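Local structure of PmbA-related protein (1VL4) at residues F15-A26 with I164-D172; N241-I252 with D425-A434. The protein is of uncertain function but belongs to the PmbA/TldD group of peptidase family U62 and may act as a metallopeptidase. All coordinates share one frame; numbering follows the deposited sequence.

Contact 1: F15-A26 with I164-D172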
loop_
_atom_site.group_PDB
_atom_site.type_symbol
_atom_site.label_atom_id
_atom_site.label_comp_id
_atom_site.label_asym_id
_atom_site.label_seq_id
_atom_site.Cartn_x
_atom_site.Cartn_y
_atom_site.Cartn_z
ATOM N N PHE A 15 -27.713 -7.882 12.818
ATOM C CA PHE A 15 -26.870 -6.782 13.379
ATOM C C PHE A 15 -27.456 -6.304 14.715
ATOM O O PHE A 15 -26.721 -6.189 15.699
ATOM C CB PHE A 15 -26.590 -5.586 12.475
ATOM C CG PHE A 15 -25.777 -4.505 13.176
ATOM C CD1 PHE A 15 -24.403 -4.657 13.357
ATOM C CD2 PHE A 15 -26.397 -3.404 13.739
ATOM C CE1 PHE A 15 -23.659 -3.708 14.036
ATOM C CE2 PHE A 15 -25.662 -2.455 14.425
ATOM C CZ PHE A 15 -24.284 -2.606 14.572
ATOM N N GLU A 16 -28.770 -6.086 14.771
ATOM C CA GLU A 16 -29.431 -5.767 16.033
ATOM C C GLU A 16 -29.270 -6.822 17.098
ATOM O O GLU A 16 -29.127 -6.476 18.271
ATOM C CB GLU A 16 -30.936 -5.539 15.866
ATOM C CG GLU A 16 -31.355 -4.093 15.894
ATOM C CD GLU A 16 -31.075 -3.392 17.224
ATOM O OE1 GLU A 16 -31.440 -3.934 18.297
ATOM O OE2 GLU A 16 -30.493 -2.284 17.172
ATOM N N GLU A 17 -29.372 -8.092 16.710
ATOM C CA GLU A 17 -29.246 -9.194 17.653
ATOM C C GLU A 17 -27.815 -9.274 18.175
ATOM O O GLU A 17 -27.589 -9.467 19.363
ATOM C CB GLU A 17 -29.577 -10.506 16.983
ATOM C CG GLU A 17 -31.068 -10.742 16.739
ATOM C CD GLU A 17 -31.313 -11.977 15.849
ATOM O OE1 GLU A 17 -30.898 -11.986 14.661
ATOM O OE2 GLU A 17 -31.904 -12.942 16.354
ATOM N N PHE A 18 -26.876 -9.107 17.255
ATOM C CA PHE A 18 -25.457 -9.146 17.552
ATOM C C PHE A 18 -25.143 -8.005 18.531
ATOM O O PHE A 18 -24.616 -8.255 19.600
ATOM C CB PHE A 18 -24.675 -9.053 16.235
ATOM C CG PHE A 18 -23.189 -9.276 16.367
ATOM C CD1 PHE A 18 -22.650 -10.555 16.330
ATOM C CD2 PHE A 18 -22.325 -8.198 16.502
ATOM C CE1 PHE A 18 -21.281 -10.748 16.435
ATOM C CE2 PHE A 18 -20.958 -8.404 16.623
ATOM C CZ PHE A 18 -20.446 -9.657 16.568
ATOM N N LYS A 19 -25.530 -6.777 18.183
ATOM C CA LYS A 19 -25.447 -5.599 19.078
ATOM C C LYS A 19 -26.038 -5.826 20.461
ATOM O O LYS A 19 -25.393 -5.548 21.483
ATOM C CB LYS A 19 -26.123 -4.376 18.406
ATOM C CG LYS A 19 -26.333 -3.156 19.304
ATOM C CD LYS A 19 -27.303 -2.167 18.674
ATOM C CE LYS A 19 -27.597 -1.014 19.608
ATOM N NZ LYS A 19 -28.067 0.229 18.873
ATOM N N ASP A 20 -27.243 -6.391 20.489
ATOM C CA ASP A 20 -27.960 -6.628 21.722
ATOM C C ASP A 20 -27.214 -7.620 22.603
ATOM O O ASP A 20 -27.111 -7.411 23.824
ATOM C CB ASP A 20 -29.374 -7.169 21.431
ATOM C CG ASP A 20 -30.323 -6.101 20.865
ATOM O OD1 ASP A 20 -29.984 -4.889 20.826
ATOM O OD2 ASP A 20 -31.423 -6.494 20.441
ATOM N N ARG A 21 -26.719 -8.703 21.999
ATOM C CA ARG A 21 -26.001 -9.708 22.773
ATOM C C ARG A 21 -24.775 -9.053 23.408
ATOM O O ARG A 21 -24.508 -9.227 24.589
ATOM C CB ARG A 21 -25.521 -10.881 21.893
ATOM C CG ARG A 21 -26.565 -11.926 21.393
ATOM C CD ARG A 21 -26.940 -13.025 22.430
ATOM N NE ARG A 21 -25.835 -13.786 23.062
ATOM C CZ ARG A 21 -25.247 -13.498 24.237
ATOM N NH1 ARG A 21 -25.590 -12.412 24.937
ATOM N NH2 ARG A 21 -24.284 -14.295 24.711
ATOM N N LEU A 22 -24.023 -8.318 22.581
ATOM C CA LEU A 22 -22.808 -7.633 23.030
ATOM C C LEU A 22 -23.054 -6.611 24.140
ATOM O O LEU A 22 -22.298 -6.580 25.119
ATOM C CB LEU A 22 -22.131 -6.930 21.853
ATOM C CG LEU A 22 -21.298 -7.795 20.880
ATOM C CD1 LEU A 22 -20.729 -6.862 19.827
ATOM C CD2 LEU A 22 -20.188 -8.544 21.592
ATOM N N PHE A 23 -24.095 -5.771 23.994
ATOM C CA PHE A 23 -24.446 -4.829 25.065
ATOM C C PHE A 23 -24.832 -5.521 26.378
ATOM O O PHE A 23 -24.474 -5.077 27.461
ATOM C CB PHE A 23 -25.588 -3.916 24.628
ATOM C CG PHE A 23 -25.199 -2.832 23.667
ATOM C CD1 PHE A 23 -24.041 -2.905 22.863
ATOM C CD2 PHE A 23 -26.000 -1.713 23.556
ATOM C CE1 PHE A 23 -23.744 -1.865 21.969
ATOM C CE2 PHE A 23 -25.711 -0.699 22.688
ATOM C CZ PHE A 23 -24.596 -0.755 21.895
ATOM N N ALA A 24 -25.556 -6.623 26.291
ATOM C CA ALA A 24 -25.900 -7.396 27.484
ATOM C C ALA A 24 -24.627 -7.972 28.162
ATOM O O ALA A 24 -24.436 -7.873 29.385
ATOM C CB ALA A 24 -26.860 -8.520 27.085
ATOM N N LEU A 25 -23.721 -8.525 27.354
ATOM C CA LEU A 25 -22.430 -8.988 27.867
ATOM C C LEU A 25 -21.653 -7.893 28.551
ATOM O O LEU A 25 -21.073 -8.128 29.604
ATOM C CB LEU A 25 -21.571 -9.603 26.765
ATOM C CG LEU A 25 -21.921 -11.044 26.408
ATOM C CD1 LEU A 25 -21.473 -11.340 25.000
ATOM C CD2 LEU A 25 -21.285 -11.990 27.399
ATOM N N ALA A 26 -21.649 -6.704 27.972
ATOM C CA ALA A 26 -20.924 -5.564 28.546
ATOM C C ALA A 26 -21.392 -5.253 29.952
ATOM O O ALA A 26 -20.593 -5.174 30.927
ATOM C CB ALA A 26 -21.075 -4.318 27.652
ATOM N N ILE A 164 -22.097 2.489 10.703
ATOM C CA ILE A 164 -22.911 2.544 11.936
ATOM C C ILE A 164 -21.928 2.511 13.092
ATOM O O ILE A 164 -21.006 1.702 13.096
ATOM C CB ILE A 164 -23.862 1.337 12.093
ATOM C CG1 ILE A 164 -24.955 1.318 10.998
ATOM C CG2 ILE A 164 -24.574 1.391 13.457
ATOM C CD1 ILE A 164 -25.784 0.034 10.997
ATOM N N ILE A 165 -22.089 3.412 14.046
ATOM C CA ILE A 165 -21.345 3.357 15.311
ATOM C C ILE A 165 -22.343 3.403 16.468
ATOM O O ILE A 165 -23.230 4.279 16.524
ATOM C CB ILE A 165 -20.259 4.406 15.445
ATOM C CG1 ILE A 165 -19.418 4.506 14.158
ATOM C CG2 ILE A 165 -19.358 4.087 16.688
ATOM C CD1 ILE A 165 -18.442 5.642 14.121
ATOM N N THR A 166 -22.224 2.444 17.368
ATOM C CA THR A 166 -23.105 2.494 18.535
ATOM C C THR A 166 -22.353 1.975 19.751
ATOM O O THR A 166 -21.440 1.163 19.611
ATOM C CB THR A 166 -24.426 1.731 18.243
ATOM O OG1 THR A 166 -25.327 1.844 19.354
ATOM C CG2 THR A 166 -24.146 0.247 17.948
ATOM N N ASN A 167 -22.712 2.483 20.933
ATOM C CA ASN A 167 -22.100 2.079 22.172
ATOM C C ASN A 167 -23.088 2.106 23.353
ATOM O O ASN A 167 -24.223 2.625 23.211
ATOM C CB ASN A 167 -20.829 2.894 22.432
ATOM C CG ASN A 167 -21.084 4.317 22.778
ATOM O OD1 ASN A 167 -22.070 4.625 23.401
ATOM N ND2 ASN A 167 -20.118 5.207 22.449
ATOM N N THR A 168 -22.635 1.562 24.473
ATOM C CA THR A 168 -23.450 1.415 25.696
ATOM C C THR A 168 -23.632 2.774 26.435
ATOM O O THR A 168 -24.330 2.848 27.447
ATOM C CB THR A 168 -22.832 0.365 26.603
ATOM O OG1 THR A 168 -21.428 0.639 26.774
ATOM C CG2 THR A 168 -22.989 -1.025 25.950
ATOM N N LEU A 169 -23.007 3.836 25.934
ATOM C CA LEU A 169 -23.250 5.210 26.426
ATOM C C LEU A 169 -24.337 5.930 25.634
ATOM O O LEU A 169 -24.509 7.169 25.715
ATOM C CB LEU A 169 -21.948 6.031 26.421
ATOM C CG LEU A 169 -20.840 5.570 27.345
ATOM C CD1 LEU A 169 -20.078 4.379 26.722
ATOM C CD2 LEU A 169 -19.930 6.805 27.589
ATOM N N GLY A 170 -25.090 5.169 24.858
ATOM C CA GLY A 170 -26.185 5.739 24.114
ATOM C C GLY A 170 -25.871 6.213 22.721
ATOM O O GLY A 170 -26.774 6.642 22.027
ATOM N N LEU A 171 -24.613 6.140 22.282
ATOM C CA LEU A 171 -24.303 6.509 20.904
ATOM C C LEU A 171 -24.991 5.537 19.993
ATOM O O LEU A 171 -24.994 4.291 20.209
ATOM C CB LEU A 171 -22.796 6.423 20.612
ATOM C CG LEU A 171 -22.273 6.934 19.269
ATOM C CD1 LEU A 171 -22.438 8.448 19.197
ATOM C CD2 LEU A 171 -20.788 6.517 19.040
ATOM N N ASP A 172 -25.586 6.094 18.963
ATOM C CA ASP A 172 -26.205 5.314 17.907
ATOM C C ASP A 172 -26.371 6.162 16.617
ATOM O O ASP A 172 -27.327 6.929 16.460
ATOM C CB ASP A 172 -27.541 4.765 18.362
ATOM C CG ASP A 172 -28.067 3.680 17.400
ATOM O OD1 ASP A 172 -27.380 3.390 16.388
ATOM O OD2 ASP A 172 -29.112 3.088 17.694
HETATM O O HOH W 1 -28.481 2.193 20.748
HETATM O O HOH W 2 -27.021 0.511 15.983
#
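K19 reaches from helix 15-26 to T166 and D172. K19 NZ donates to T166 OG1 at 3.2 Å and makes a salt bridge to D172 OD2 at 3.3 Å. K19 CG stands anti to the backbone N (chi1 170°) and the chain is extended, which carries NZ clear of the helix. Water 1 accepts from K19 NZ at 2.7 Å and donates to D172 OD2. Water 2 joins NZ to D172 OD1. E16 OE2 adds a long salt bridge to the same ammonium.

T166 OG1 also donates to L171 O, at 2.6 Å and in the carbonyl plane. With an alanine in place of T166, K19 NZ would probably lose this acceptor and keep D172, and L171 O would keep N167 N but lose the hydroxyl. T168 OG1 is hydrogen-bonded to E32 and to V33 N.

The helix packs on a face of the antiparallel sheet, over strand 148-167 and its neighbour 32-48, where L22 and F23 touch I35. A type I turn from N167 to G170 joins strand 148-167 to 172-188 as a beta hairpin. N167 OD1 forms an Asx turn with L169 N, and L171 N bonds to it from the opposite face of the amide.

T168 CG2 sits over one face of the F23 ring, a CH-pi contact 3.8 Å from the ring centroid and 16° off the normal. K19 CG lies on the other face. F23 CZ touches the backbone carbonyl carbon N167 C at 3.5 Å. F15 CE2 meets I164 CG2 at 4.1 Å, and its ring packs edge-to-face with F37.

Contact 2: N241-I252 with D425-A434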
loop_
_atom_site.group_PDB
_atom_site.type_symbol
_atom_site.label_atom_id
_atom_site.label_comp_id
_atom_site.label_asym_id
_atom_site.label_seq_id
_atom_site.Cartn_x
_atom_site.Cartn_y
_atom_site.Cartn_z
ATOM N N ASN A 241 -4.832 24.824 -9.406
ATOM C CA ASN A 241 -5.619 24.015 -8.478
ATOM C C ASN A 241 -5.187 22.539 -8.386
ATOM O O ASN A 241 -4.986 22.007 -7.290
ATOM C CB ASN A 241 -7.166 24.183 -8.710
ATOM C CG ASN A 241 -7.634 23.975 -10.152
ATOM O OD1 ASN A 241 -6.955 23.359 -10.980
ATOM N ND2 ASN A 241 -8.867 24.451 -10.433
ATOM N N THR A 242 -5.045 21.889 -9.529
ATOM C CA THR A 242 -4.674 20.468 -9.571
ATOM C C THR A 242 -3.336 20.168 -8.863
ATOM O O THR A 242 -3.213 19.136 -8.221
ATOM C CB THR A 242 -4.560 19.973 -11.013
ATOM O OG1 THR A 242 -3.765 20.899 -11.759
ATOM C CG2 THR A 242 -5.905 19.925 -11.662
ATOM N N ALA A 243 -2.340 21.058 -8.981
ATOM C CA ALA A 243 -1.058 20.862 -8.257
ATOM C C ALA A 243 -1.266 21.122 -6.749
ATOM O O ALA A 243 -0.806 20.359 -5.881
ATOM C CB ALA A 243 0.021 21.760 -8.831
ATOM N N LEU A 244 -2.009 22.171 -6.427
ATOM C CA LEU A 244 -2.151 22.583 -5.042
ATOM C C LEU A 244 -2.980 21.575 -4.278
ATOM O O LEU A 244 -2.712 21.335 -3.106
ATOM C CB LEU A 244 -2.742 23.990 -4.960
ATOM C CG LEU A 244 -2.946 24.559 -3.566
ATOM C CD1 LEU A 244 -1.605 24.725 -2.848
ATOM C CD2 LEU A 244 -3.661 25.892 -3.688
ATOM N N LEU A 245 -3.983 20.989 -4.935
ATOM C CA LEU A 245 -4.810 19.945 -4.318
ATOM C C LEU A 245 -3.918 18.811 -3.784
ATOM O O LEU A 245 -4.182 18.314 -2.706
ATOM C CB LEU A 245 -5.835 19.346 -5.302
ATOM C CG LEU A 245 -7.033 20.211 -5.613
ATOM C CD1 LEU A 245 -7.758 19.663 -6.822
ATOM C CD2 LEU A 245 -7.933 20.285 -4.363
ATOM N N ASP A 246 -2.912 18.389 -4.543
ATOM C CA ASP A 246 -1.964 17.357 -4.031
ATOM C C ASP A 246 -1.002 17.881 -2.958
ATOM O O ASP A 246 -0.773 17.236 -1.913
ATOM C CB ASP A 246 -1.136 16.744 -5.148
ATOM C CG ASP A 246 -1.969 16.006 -6.173
ATOM O OD1 ASP A 246 -3.118 15.589 -5.872
ATOM O OD2 ASP A 246 -1.462 15.877 -7.316
ATOM N N LEU A 247 -0.453 19.065 -3.211
ATOM C CA LEU A 247 0.541 19.617 -2.333
ATOM C C LEU A 247 -0.015 19.863 -0.950
ATOM O O LEU A 247 0.664 19.564 0.048
ATOM C CB LEU A 247 1.133 20.912 -2.937
ATOM C CG LEU A 247 2.356 21.453 -2.170
ATOM C CD1 LEU A 247 3.507 20.457 -2.179
ATOM C CD2 LEU A 247 2.814 22.731 -2.776
ATOM N N MET A 248 -1.269 20.341 -0.888
ATOM C CA MET A 248 -1.958 20.643 0.365
ATOM C C MET A 248 -2.050 19.435 1.294
ATOM O O MET A 248 -2.298 19.586 2.483
ATOM C CB MET A 248 -3.426 21.048 0.110
ATOM C CG MET A 248 -3.646 22.439 -0.293
ATOM S SD MET A 248 -5.383 22.560 -0.801
ATOM C CE MET A 248 -6.329 22.480 0.698
ATOM N N GLU A 249 -2.030 18.239 0.735
ATOM C CA GLU A 249 -2.086 17.049 1.560
ATOM C C GLU A 249 -0.988 16.998 2.591
ATOM O O GLU A 249 -1.180 16.401 3.662
ATOM C CB GLU A 249 -2.031 15.792 0.688
ATOM C CG GLU A 249 -3.259 15.794 -0.224
ATOM C CD GLU A 249 -3.847 14.457 -0.339
ATOM O OE1 GLU A 249 -3.271 13.673 -1.122
ATOM O OE2 GLU A 249 -4.850 14.197 0.383
ATOM N N MET A 250 0.152 17.629 2.302
ATOM C CA MET A 250 1.249 17.625 3.285
ATOM C C MET A 250 0.962 18.518 4.510
ATOM O O MET A 250 1.669 18.476 5.517
ATOM C CB MET A 250 2.559 17.957 2.597
ATOM C CG MET A 250 2.889 19.449 2.452
ATOM S SD MET A 250 4.526 19.626 1.676
ATOM C CE MET A 250 5.655 19.175 3.003
ATOM N N PHE A 251 -0.111 19.298 4.440
ATOM C CA PHE A 251 -0.535 20.109 5.572
ATOM C C PHE A 251 -1.294 19.265 6.607
ATOM O O PHE A 251 -1.386 19.612 7.773
ATOM C CB PHE A 251 -1.431 21.222 5.045
ATOM C CG PHE A 251 -1.669 22.345 6.018
ATOM C CD1 PHE A 251 -0.615 23.004 6.616
ATOM C CD2 PHE A 251 -2.953 22.741 6.322
ATOM C CE1 PHE A 251 -0.857 24.054 7.529
ATOM C CE2 PHE A 251 -3.202 23.782 7.194
ATOM C CZ PHE A 251 -2.157 24.448 7.793
ATOM N N ILE A 252 -1.829 18.146 6.171
ATOM C CA ILE A 252 -2.772 17.386 7.003
ATOM C C ILE A 252 -2.108 16.810 8.289
ATOM O O ILE A 252 -2.607 17.064 9.389
ATOM C CB ILE A 252 -3.522 16.342 6.160
ATOM C CG1 ILE A 252 -4.570 17.039 5.274
ATOM C CG2 ILE A 252 -4.147 15.262 7.073
ATOM C CD1 ILE A 252 -5.283 16.095 4.238
ATOM N N ASP A 425 -11.224 29.413 -9.072
ATOM C CA ASP A 425 -11.369 28.188 -9.859
ATOM C C ASP A 425 -11.175 27.005 -8.933
ATOM O O ASP A 425 -10.215 26.265 -9.042
ATOM C CB ASP A 425 -10.384 28.121 -11.045
ATOM C CG ASP A 425 -8.925 28.298 -10.625
ATOM O OD1 ASP A 425 -8.689 28.934 -9.580
ATOM O OD2 ASP A 425 -8.026 27.818 -11.350
ATOM N N VAL A 426 -12.142 26.830 -8.042
ATOM C CA VAL A 426 -12.106 25.782 -7.030
ATOM C C VAL A 426 -12.340 24.404 -7.652
ATOM O O VAL A 426 -13.215 24.235 -8.500
ATOM C CB VAL A 426 -13.183 26.049 -5.972
ATOM C CG1 VAL A 426 -13.270 24.857 -4.983
ATOM C CG2 VAL A 426 -12.880 27.355 -5.257
ATOM N N LYS A 427 -11.485 23.450 -7.292
ATOM C CA LYS A 427 -11.596 22.082 -7.724
ATOM C C LYS A 427 -11.549 21.194 -6.471
ATOM O O LYS A 427 -10.870 21.493 -5.489
ATOM C CB LYS A 427 -10.472 21.697 -8.697
ATOM C CG LYS A 427 -10.572 20.278 -9.247
ATOM C CD LYS A 427 -9.745 20.046 -10.464
ATOM C CE LYS A 427 -9.637 18.559 -10.839
ATOM N NZ LYS A 427 -10.896 17.920 -11.293
ATOM N N VAL A 428 -12.262 20.080 -6.533
ATOM C CA VAL A 428 -12.354 19.153 -5.402
ATOM C C VAL A 428 -11.517 17.886 -5.665
ATOM O O VAL A 428 -11.506 17.332 -6.787
ATOM C CB VAL A 428 -13.854 18.791 -5.174
ATOM C CG1 VAL A 428 -13.993 17.681 -4.100
ATOM C CG2 VAL A 428 -14.593 19.925 -4.768
ATOM N N SER A 429 -10.797 17.410 -4.645
ATOM C CA SER A 429 -10.119 16.151 -4.728
ATOM C C SER A 429 -10.704 15.267 -3.612
ATOM O O SER A 429 -11.815 15.513 -3.139
ATOM C CB SER A 429 -8.596 16.334 -4.548
ATOM O OG SER A 429 -7.907 15.175 -4.919
ATOM N N GLN A 430 -9.933 14.297 -3.152
ATOM C CA GLN A 430 -10.412 13.309 -2.200
ATOM C C GLN A 430 -10.637 13.861 -0.828
ATOM O O GLN A 430 -11.678 13.597 -0.213
ATOM C CB GLN A 430 -9.437 12.125 -2.116
ATOM C CG GLN A 430 -9.420 11.329 -3.413
ATOM C CD GLN A 430 -8.902 9.911 -3.217
ATOM O OE1 GLN A 430 -8.467 9.531 -2.118
ATOM N NE2 GLN A 430 -8.976 9.116 -4.270
ATOM N N HIS A 431 -9.646 14.597 -0.333
ATOM C CA HIS A 431 -9.699 15.170 0.998
ATOM C C HIS A 431 -9.350 16.667 1.013
ATOM O O HIS A 431 -9.314 17.285 2.058
ATOM C CB HIS A 431 -8.739 14.391 1.907
ATOM C CG HIS A 431 -8.817 12.900 1.727
ATOM N ND1 HIS A 431 -9.831 12.132 2.274
ATOM C CD2 HIS A 431 -8.038 12.044 1.016
ATOM C CE1 HIS A 431 -9.654 10.866 1.930
ATOM N NE2 HIS A 431 -8.578 10.783 1.160
ATOM N N THR A 432 -9.046 17.218 -0.151
ATOM C CA THR A 432 -8.661 18.611 -0.304
ATOM C C THR A 432 -9.514 19.242 -1.401
ATOM O O THR A 432 -10.048 18.572 -2.299
ATOM C CB THR A 432 -7.161 18.767 -0.624
ATOM O OG1 THR A 432 -6.820 18.011 -1.779
ATOM C CG2 THR A 432 -6.282 18.298 0.519
ATOM N N ILE A 433 -9.697 20.554 -1.277
ATOM C CA ILE A 433 -10.436 21.381 -2.209
ATOM C C ILE A 433 -9.733 22.703 -2.321
ATOM O O ILE A 433 -9.367 23.283 -1.295
ATOM C CB ILE A 433 -11.804 21.669 -1.647
ATOM C CG1 ILE A 433 -12.556 20.334 -1.389
ATOM C CG2 ILE A 433 -12.559 22.667 -2.533
ATOM C CD1 ILE A 433 -13.952 20.576 -0.854
ATOM N N ALA A 434 -9.541 23.191 -3.537
ATOM C CA ALA A 434 -8.725 24.386 -3.714
ATOM C C ALA A 434 -8.874 25.007 -5.062
ATOM O O ALA A 434 -9.106 24.304 -6.024
ATOM C CB ALA A 434 -7.225 24.077 -3.474
HETATM O O HOH W 3 -5.220 15.642 -4.188
HETATM O O HOH W 4 -7.099 15.127 -1.465
#
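The amide of N241 meets D425, and the carboxylate of E249 meets the ring of H431. N241 ND2 donates to D425 O at 2.7 Å, with the acceptor close to the amide plane and an N-H...O angle of 156°. The N241 amide and D425 carboxylate planes are 26° apart, but D425 OD2 takes its own bond from S436. E249 OE2 lies at the edge of the imidazole, 3.9 Å from H431 CD2, and the two planes are nearly coplanar. Q430 CB lies over one face of that ring. N241 CG sits between the backbone N and the carbonyl carbon (chi1 52°), and this points ND2 at D425 O, just ahead of strand 427-428.

Helix 241-247 and the 3-10 segment 248-250 lie over a short antiparallel hairpin, strands 427-428 and 432-434, the helix running obliquely antiparallel to strand 432-434. K427 and A434 are a hydrogen-bonded pair in it. The hairpin forms one margin of a mixed sheet in the C-terminal PmbA/TldD region, with strand 432-434 beside strand 345-348.

L245 CD2 lies 3.4 Å from K427 O, and L245 CD1 is 3.8 Å from K427 CG. K427 CD and CE run past T242 CG2, and only the NZ end leads away, to Y199 O and to cation-pi contacts with Y199 and W198. M248 lays SD 3.6 Å from A434 CB, and the bend at chi3 then sends CE back toward I433 O.

T432 OG1 donates to L245 O at 2.8 Å. E249 N bonds to D246 O rather than L245 O, which takes the hydroxyl instead. Water 3 donates to D246 OD1 at 2.7 Å, touches S429 OG, and reaches L245 O weakly. Water 4 accepts from H431 N and donates to T432 OG1 at 2.9 Å.

The chain starts with helix 15-29. It then runs through strands 32-48, 51-69 and 72-78 and two helices before strand 148-167 returns to that first helix. Contact 1 closes this loop of 137 residues. The chain next adds strands 172-188 and 194-202 to the same sheet and passes into the C-terminal region. There contact 2 closes a second loop, of 172 residues, between helix 241-247 and the 427-434 hairpin. The loops are in series and neither nest nor cross. The centres of contact 1 and contact 2 are about 38 Å apart. Strand 194-202, at one margin of the first sheet, leans on contact 2 and so ties the two halves together.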